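PDB 3JUU: porphyranase B from Zobellia galactanivorans, which cleaves the sulfated red-algal polysaccharide porphyran at its beta-1,4 linkages, as a glycoside hydrolase of family 16. Local coordinates for residues 53-58 and 90-95; 122-127 and 241-246. All blocks are in the same frame, centred on the assembly; numbering follows the deposited sequence.

Contact 1. Residues 53-58 and 90-95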
loop_
_atom_site.group_PDB
_atom_site.type_symbol
_atom_site.label_atom_id
_atom_site.label_comp_id
_atom_site.label_asym_id
_atom_site.label_seq_id
_atom_site.Cartn_x
_atom_site.Cartn_y
_atom_site.Cartn_z
ATOM N N GLY A 53 -11.732 -6.081 8.550
ATOM C CA GLY A 53 -13.051 -5.872 7.846
ATOM C C GLY A 53 -12.982 -6.394 6.389
ATOM O O GLY A 53 -13.925 -7.004 5.916
ATOM N N TRP A 54 -11.889 -6.155 5.679
ATOM C CA TRP A 54 -11.858 -6.491 4.251
ATOM C C TRP A 54 -11.264 -7.892 4.044
ATOM O O TRP A 54 -10.088 -8.122 4.312
ATOM C CB TRP A 54 -11.096 -5.396 3.508
ATOM C CG TRP A 54 -11.103 -5.552 2.005
ATOM C CD1 TRP A 54 -12.092 -6.134 1.245
ATOM C CD2 TRP A 54 -10.063 -5.112 1.095
ATOM N NE1 TRP A 54 -11.697 -6.067 -0.114
ATOM C CE2 TRP A 54 -10.454 -5.467 -0.199
ATOM C CE3 TRP A 54 -8.827 -4.442 1.271
ATOM C CZ2 TRP A 54 -9.665 -5.157 -1.331
ATOM C CZ3 TRP A 54 -8.067 -4.144 0.188
ATOM C CH2 TRP A 54 -8.473 -4.477 -1.108
ATOM N N ILE A 55 -12.090 -8.835 3.595
ATOM C CA ILE A 55 -11.576 -10.201 3.416
ATOM C C ILE A 55 -10.847 -10.413 2.081
ATOM O O ILE A 55 -10.200 -11.449 1.909
ATOM C CB ILE A 55 -12.756 -11.260 3.549
ATOM C CG1 ILE A 55 -13.660 -11.202 2.331
ATOM C CG2 ILE A 55 -13.475 -11.015 4.927
ATOM C CD1 ILE A 55 -14.706 -12.349 2.321
ATOM N N GLY A 56 -10.934 -9.445 1.161
ATOM C CA GLY A 56 -10.416 -9.606 -0.186
ATOM C C GLY A 56 -11.419 -9.311 -1.249
ATOM O O GLY A 56 -12.654 -9.529 -1.049
ATOM N N ARG A 57 -10.957 -8.760 -2.367
ATOM C CA ARG A 57 -11.858 -8.566 -3.493
ATOM C C ARG A 57 -11.921 -9.895 -4.239
ATOM O O ARG A 57 -10.874 -10.423 -4.657
ATOM C CB ARG A 57 -11.343 -7.468 -4.426
ATOM C CG ARG A 57 -12.202 -7.195 -5.676
ATOM C CD ARG A 57 -11.649 -5.993 -6.482
ATOM N NE ARG A 57 -11.415 -4.767 -5.657
ATOM C CZ ARG A 57 -10.248 -4.328 -5.212
ATOM N NH1 ARG A 57 -9.077 -4.973 -5.437
ATOM N NH2 ARG A 57 -10.202 -3.195 -4.507
ATOM N N ALA A 58 -13.132 -10.405 -4.493
ATOM C CA ALA A 58 -13.126 -11.717 -5.179
ATOM C C ALA A 58 -12.464 -11.565 -6.573
ATOM O O ALA A 58 -12.667 -10.590 -7.277
ATOM C CB ALA A 58 -14.562 -12.288 -5.299
ATOM N N LYS A 90 -19.766 -14.830 -3.155
ATOM C CA LYS A 90 -18.814 -14.793 -4.291
ATOM C C LYS A 90 -17.761 -15.927 -4.173
ATOM O O LYS A 90 -17.347 -16.321 -3.061
ATOM C CB LYS A 90 -18.123 -13.423 -4.296
ATOM C CG LYS A 90 -19.078 -12.303 -4.548
ATOM C CD LYS A 90 -18.378 -11.007 -4.778
ATOM C CE LYS A 90 -19.359 -10.032 -5.508
ATOM N NZ LYS A 90 -18.864 -8.602 -5.694
ATOM N N THR A 91 -17.303 -16.411 -5.332
ATOM C CA THR A 91 -16.292 -17.474 -5.333
ATOM C C THR A 91 -14.859 -16.852 -5.345
ATOM O O THR A 91 -14.536 -16.017 -6.216
ATOM C CB THR A 91 -16.525 -18.357 -6.580
ATOM O OG1 THR A 91 -17.753 -19.110 -6.380
ATOM C CG2 THR A 91 -15.368 -19.394 -6.742
ATOM N N TYR A 92 -14.047 -17.310 -4.417
ATOM C CA TYR A 92 -12.600 -17.015 -4.344
ATOM C C TYR A 92 -11.805 -18.245 -4.813
ATOM O O TYR A 92 -12.110 -19.403 -4.381
ATOM C CB TYR A 92 -12.267 -16.695 -2.909
ATOM C CG TYR A 92 -12.827 -15.345 -2.459
ATOM C CD1 TYR A 92 -12.007 -14.180 -2.433
ATOM C CD2 TYR A 92 -14.134 -15.240 -1.996
ATOM C CE1 TYR A 92 -12.544 -12.934 -2.034
ATOM C CE2 TYR A 92 -14.671 -13.966 -1.650
ATOM C CZ TYR A 92 -13.876 -12.841 -1.653
ATOM O OH TYR A 92 -14.449 -11.593 -1.257
ATOM N N THR A 93 -10.799 -18.011 -5.660
ATOM C CA THR A 93 -10.006 -19.111 -6.186
ATOM C C THR A 93 -8.556 -18.918 -5.897
ATOM O O THR A 93 -7.773 -19.849 -6.055
ATOM C CB THR A 93 -10.155 -19.185 -7.684
ATOM O OG1 THR A 93 -9.921 -17.871 -8.256
ATOM C CG2 THR A 93 -11.587 -19.599 -8.083
ATOM N N HIS A 94 -8.175 -17.694 -5.480
ATOM C CA HIS A 94 -6.729 -17.383 -5.273
ATOM C C HIS A 94 -6.504 -16.839 -3.868
ATOM O O HIS A 94 -7.442 -16.236 -3.249
ATOM C CB HIS A 94 -6.259 -16.320 -6.283
ATOM C CG HIS A 94 -6.173 -16.819 -7.700
ATOM N ND1 HIS A 94 -7.286 -17.163 -8.447
ATOM C CD2 HIS A 94 -5.096 -17.064 -8.493
ATOM C CE1 HIS A 94 -6.909 -17.540 -9.655
ATOM N NE2 HIS A 94 -5.575 -17.535 -9.687
ATOM N N GLY A 95 -5.274 -17.027 -3.354
ATOM C CA GLY A 95 -4.922 -16.441 -2.041
ATOM C C GLY A 95 -4.014 -15.245 -2.209
ATOM O O GLY A 95 -3.033 -15.343 -2.931
#
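Tyr92 and Ala58 bury most of the surface in this contact. CB of Ala58 lies over one face of the Tyr92 ring, offset toward the rim. It stands 3.9 Å from the centroid of the Tyr92 ring, 17° off the ring normal, which makes a CH-pi contact. Ala58 CA approaches Tyr92 CE1 to 3.4 Å. The Ala58 methyl also packs against the strand, with Ala58 CB 3.9 Å from Lys90 CB. The Tyr92 ring leaves strand 90-101 with CG anti to the carbonyl carbon (chi1 -71°), and its far end reaches the loop. There Tyr92 OH donates a hydrogen bond of 2.7 Å to Gly56 O. The hydroxyl sits above the carbonyl plane, 41° out of it, while Gly56 O lies near the plane of the ring. Ile55 crosses the tyrosine at about a right angle and sets CD1 3.7 Å from Tyr92 OH. Gly56 has a backbone conformation in which a side chain would collide with the preceding carbonyl oxygen. The loop goes on to pair with the same strand, since Pro59 shares backbone hydrogen bonds with Thr93 and His94. The CB of Arg57 is directed away from the strand, and its guanidinium pairs with Glu243. The contact joins a loop that borders the substrate cleft to strand 90-101 of the GH16 jelly roll; Trp54 and Arg57 in that loop probably bind the sugar chain.

Contact 2. Residues 122-127 and 241-246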
loop_
_atom_site.group_PDB
_atom_site.type_symbol
_atom_site.label_atom_id
_atom_site.label_comp_id
_atom_site.label_asym_id
_atom_site.label_seq_id
_atom_site.Cartn_x
_atom_site.Cartn_y
_atom_site.Cartn_z
ATOM N N SER A 122 -1.825 -7.733 -7.134
ATOM C CA SER A 122 -1.194 -6.463 -6.824
ATOM C C SER A 122 -0.013 -6.566 -5.856
ATOM O O SER A 122 0.220 -7.629 -5.170
ATOM C CB SER A 122 -2.291 -5.551 -6.219
ATOM O OG SER A 122 -2.528 -5.922 -4.848
ATOM N N SER A 123 0.759 -5.477 -5.796
ATOM C CA SER A 123 1.714 -5.246 -4.703
ATOM C C SER A 123 1.569 -3.780 -4.284
ATOM O O SER A 123 1.706 -2.934 -5.155
ATOM C CB SER A 123 3.126 -5.427 -5.232
ATOM O OG SER A 123 3.341 -6.776 -5.618
ATOM N N THR A 124 1.165 -3.507 -3.029
ATOM C CA THR A 124 0.692 -2.171 -2.703
ATOM C C THR A 124 1.226 -1.694 -1.375
ATOM O O THR A 124 1.613 -2.517 -0.469
ATOM C CB THR A 124 -0.858 -2.118 -2.657
ATOM O OG1 THR A 124 -1.348 -2.881 -1.533
ATOM C CG2 THR A 124 -1.511 -2.685 -3.987
ATOM N N PHE A 125 1.193 -0.380 -1.213
ATOM C CA PHE A 125 1.598 0.226 0.058
ATOM C C PHE A 125 0.777 1.530 0.141
ATOM O O PHE A 125 0.850 2.341 -0.829
ATOM C CB PHE A 125 3.080 0.600 -0.051
ATOM C CG PHE A 125 3.636 1.267 1.192
ATOM C CD1 PHE A 125 3.414 0.719 2.484
ATOM C CD2 PHE A 125 4.381 2.475 1.097
ATOM C CE1 PHE A 125 3.955 1.356 3.630
ATOM C CE2 PHE A 125 4.940 3.106 2.242
ATOM C CZ PHE A 125 4.705 2.594 3.502
ATOM N N TRP A 126 -0.025 1.688 1.200
ATOM C CA TRP A 126 -1.048 2.766 1.226
ATOM C C TRP A 126 -1.529 3.064 2.633
ATOM O O TRP A 126 -1.162 2.316 3.590
ATOM C CB TRP A 126 -2.202 2.525 0.226
ATOM C CG TRP A 126 -2.893 1.131 0.288
ATOM C CD1 TRP A 126 -2.317 -0.058 -0.096
ATOM C CD2 TRP A 126 -4.207 0.820 0.768
ATOM N NE1 TRP A 126 -3.250 -1.085 0.071
ATOM C CE2 TRP A 126 -4.404 -0.574 0.586
ATOM C CE3 TRP A 126 -5.286 1.608 1.252
ATOM C CZ2 TRP A 126 -5.585 -1.262 0.987
ATOM C CZ3 TRP A 126 -6.500 0.960 1.608
ATOM C CH2 TRP A 126 -6.652 -0.493 1.453
ATOM N N LEU A 127 -2.346 4.123 2.746
ATOM C CA LEU A 127 -2.889 4.574 4.041
ATOM C C LEU A 127 -4.357 4.728 3.823
ATOM O O LEU A 127 -4.776 5.187 2.740
ATOM C CB LEU A 127 -2.314 6.013 4.370
ATOM C CG LEU A 127 -0.843 5.936 4.861
ATOM C CD1 LEU A 127 -0.012 7.237 4.613
ATOM C CD2 LEU A 127 -0.876 5.618 6.362
ATOM N N VAL A 241 -0.791 -4.855 0.893
ATOM C CA VAL A 241 -1.888 -5.747 0.470
ATOM C C VAL A 241 -1.543 -6.300 -0.881
ATOM O O VAL A 241 -1.027 -5.585 -1.783
ATOM C CB VAL A 241 -3.263 -4.994 0.445
ATOM C CG1 VAL A 241 -4.381 -5.835 -0.285
ATOM C CG2 VAL A 241 -3.686 -4.615 1.916
ATOM N N VAL A 242 -1.909 -7.562 -1.070
ATOM C CA VAL A 242 -1.678 -8.246 -2.350
ATOM C C VAL A 242 -3.057 -8.818 -2.685
ATOM O O VAL A 242 -3.588 -9.654 -1.930
ATOM C CB VAL A 242 -0.624 -9.406 -2.162
ATOM C CG1 VAL A 242 -0.638 -10.341 -3.445
ATOM C CG2 VAL A 242 0.794 -8.809 -1.936
ATOM N N GLU A 243 -3.673 -8.340 -3.768
ATOM C CA GLU A 243 -5.124 -8.586 -3.987
ATOM C C GLU A 243 -5.354 -8.917 -5.466
ATOM O O GLU A 243 -4.421 -8.772 -6.284
ATOM C CB GLU A 243 -5.889 -7.299 -3.679
ATOM C CG GLU A 243 -5.784 -6.260 -4.782
ATOM C CD GLU A 243 -5.664 -4.860 -4.200
ATOM O OE1 GLU A 243 -6.716 -4.174 -4.148
ATOM O OE2 GLU A 243 -4.540 -4.457 -3.824
ATOM N N THR A 244 -6.592 -9.241 -5.842
ATOM C CA THR A 244 -6.932 -9.217 -7.297
ATOM C C THR A 244 -7.682 -7.880 -7.555
ATOM O O THR A 244 -8.531 -7.451 -6.757
ATOM C CB THR A 244 -7.853 -10.430 -7.640
ATOM O OG1 THR A 244 -8.886 -10.476 -6.631
ATOM C CG2 THR A 244 -7.023 -11.786 -7.572
ATOM N N TYR A 245 -7.346 -7.248 -8.659
ATOM C CA TYR A 245 -8.114 -6.117 -9.174
ATOM C C TYR A 245 -9.063 -6.603 -10.282
ATOM O O TYR A 245 -8.690 -7.416 -11.090
ATOM C CB TYR A 245 -7.122 -5.190 -9.886
ATOM C CG TYR A 245 -6.202 -4.441 -8.981
ATOM C CD1 TYR A 245 -6.678 -3.602 -7.998
ATOM C CD2 TYR A 245 -4.801 -4.497 -9.212
ATOM C CE1 TYR A 245 -5.783 -2.782 -7.216
ATOM C CE2 TYR A 245 -3.951 -3.694 -8.476
ATOM C CZ TYR A 245 -4.438 -2.883 -7.465
ATOM O OH TYR A 245 -3.518 -2.110 -6.767
ATOM N N ASP A 246 -10.293 -6.082 -10.318
ATOM C CA ASP A 246 -11.241 -6.490 -11.373
ATOM C C ASP A 246 -10.728 -6.214 -12.753
ATOM O O ASP A 246 -11.093 -6.918 -13.725
ATOM C CB ASP A 246 -12.544 -5.694 -11.174
ATOM C CG ASP A 246 -13.387 -6.238 -9.997
ATOM O OD1 ASP A 246 -13.031 -7.259 -9.332
ATOM O OD2 ASP A 246 -14.382 -5.602 -9.710
#
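Ser122 and Glu243 meet through three hydrogen bonds. Ser122 N donates to Glu243 O at 2.9 Å, nearly straight and in the carbonyl plane. Glu243 N donates to Ser122 OG, also at 2.9 Å. Ser122 OG in turn donates to Glu243 OE2 at 2.7 Å, meeting that oxygen on its anti side, 17° out of the carboxylate plane. Ser122 OG lies between its own backbone N and carbonyl carbon (chi1 78°), where it accepts from the Glu243 backbone and donates to the Glu243 side chain. The glutamate is bent at chi2 and its carboxylate comes back toward the serine. The other oxygen, OE1, forms a salt bridge with Arg57, so both carboxylate oxygens are held.

Tyr245 lies beside this pair. Its ring has Glu243 CG over one face, offset toward the rim, and Tyr245 CE2 is 3.4 Å from Ser122 CB. Thr124 and Tyr245 reach toward each other tip to tip, with Thr124 CG2 3.5 Å from Tyr245 OH. That hydroxyl is hydrogen-bonded to Glu148, the likely proton donor.

Thr124 OG1 donates to Val241 O at 2.7 Å, tilted 18° from the carbonyl plane. It also accepts a weak bond from Trp126 NE1, and it lies in the plane of the indole, at its edge. Val241 crosses the indole obliquely, with CB near the ring plane, 3.9 Å from Trp126 NE1.

The strands 122-128 and 237-242 are antiparallel neighbours here, and the second gives way to a loop after Val242. Glu243 probably binds substrate, and Trp126 also touches Glu143, the likely nucleophile. This is the cleft-lining sheet of a GH16 beta-sandwich, at its active site.

All touching residues of contact 2 are buried, close to the centre of the chain. Contact 1 lies farther out, is partly buried and includes exposed residues. Strands 90-101 and 237-242 are neighbours, so both contacts reach the same sheet. Their chemistry differs. Residues 53-58 and 90-95 meet mainly by apolar and CH-pi packing with one hydrogen bond, whereas 122-127 and 241-246 are joined by a network of hydroxyls, carboxylate and backbone. The two contacts touch directly. Arg57 NH1 lies 2.8 Å from Glu243 OE1 in the salt bridge, and Trp54 packs against the same carboxylate. Together they bring likely substrate-binding residues from both contacts, in 53-58 and 241-246, into one cleft.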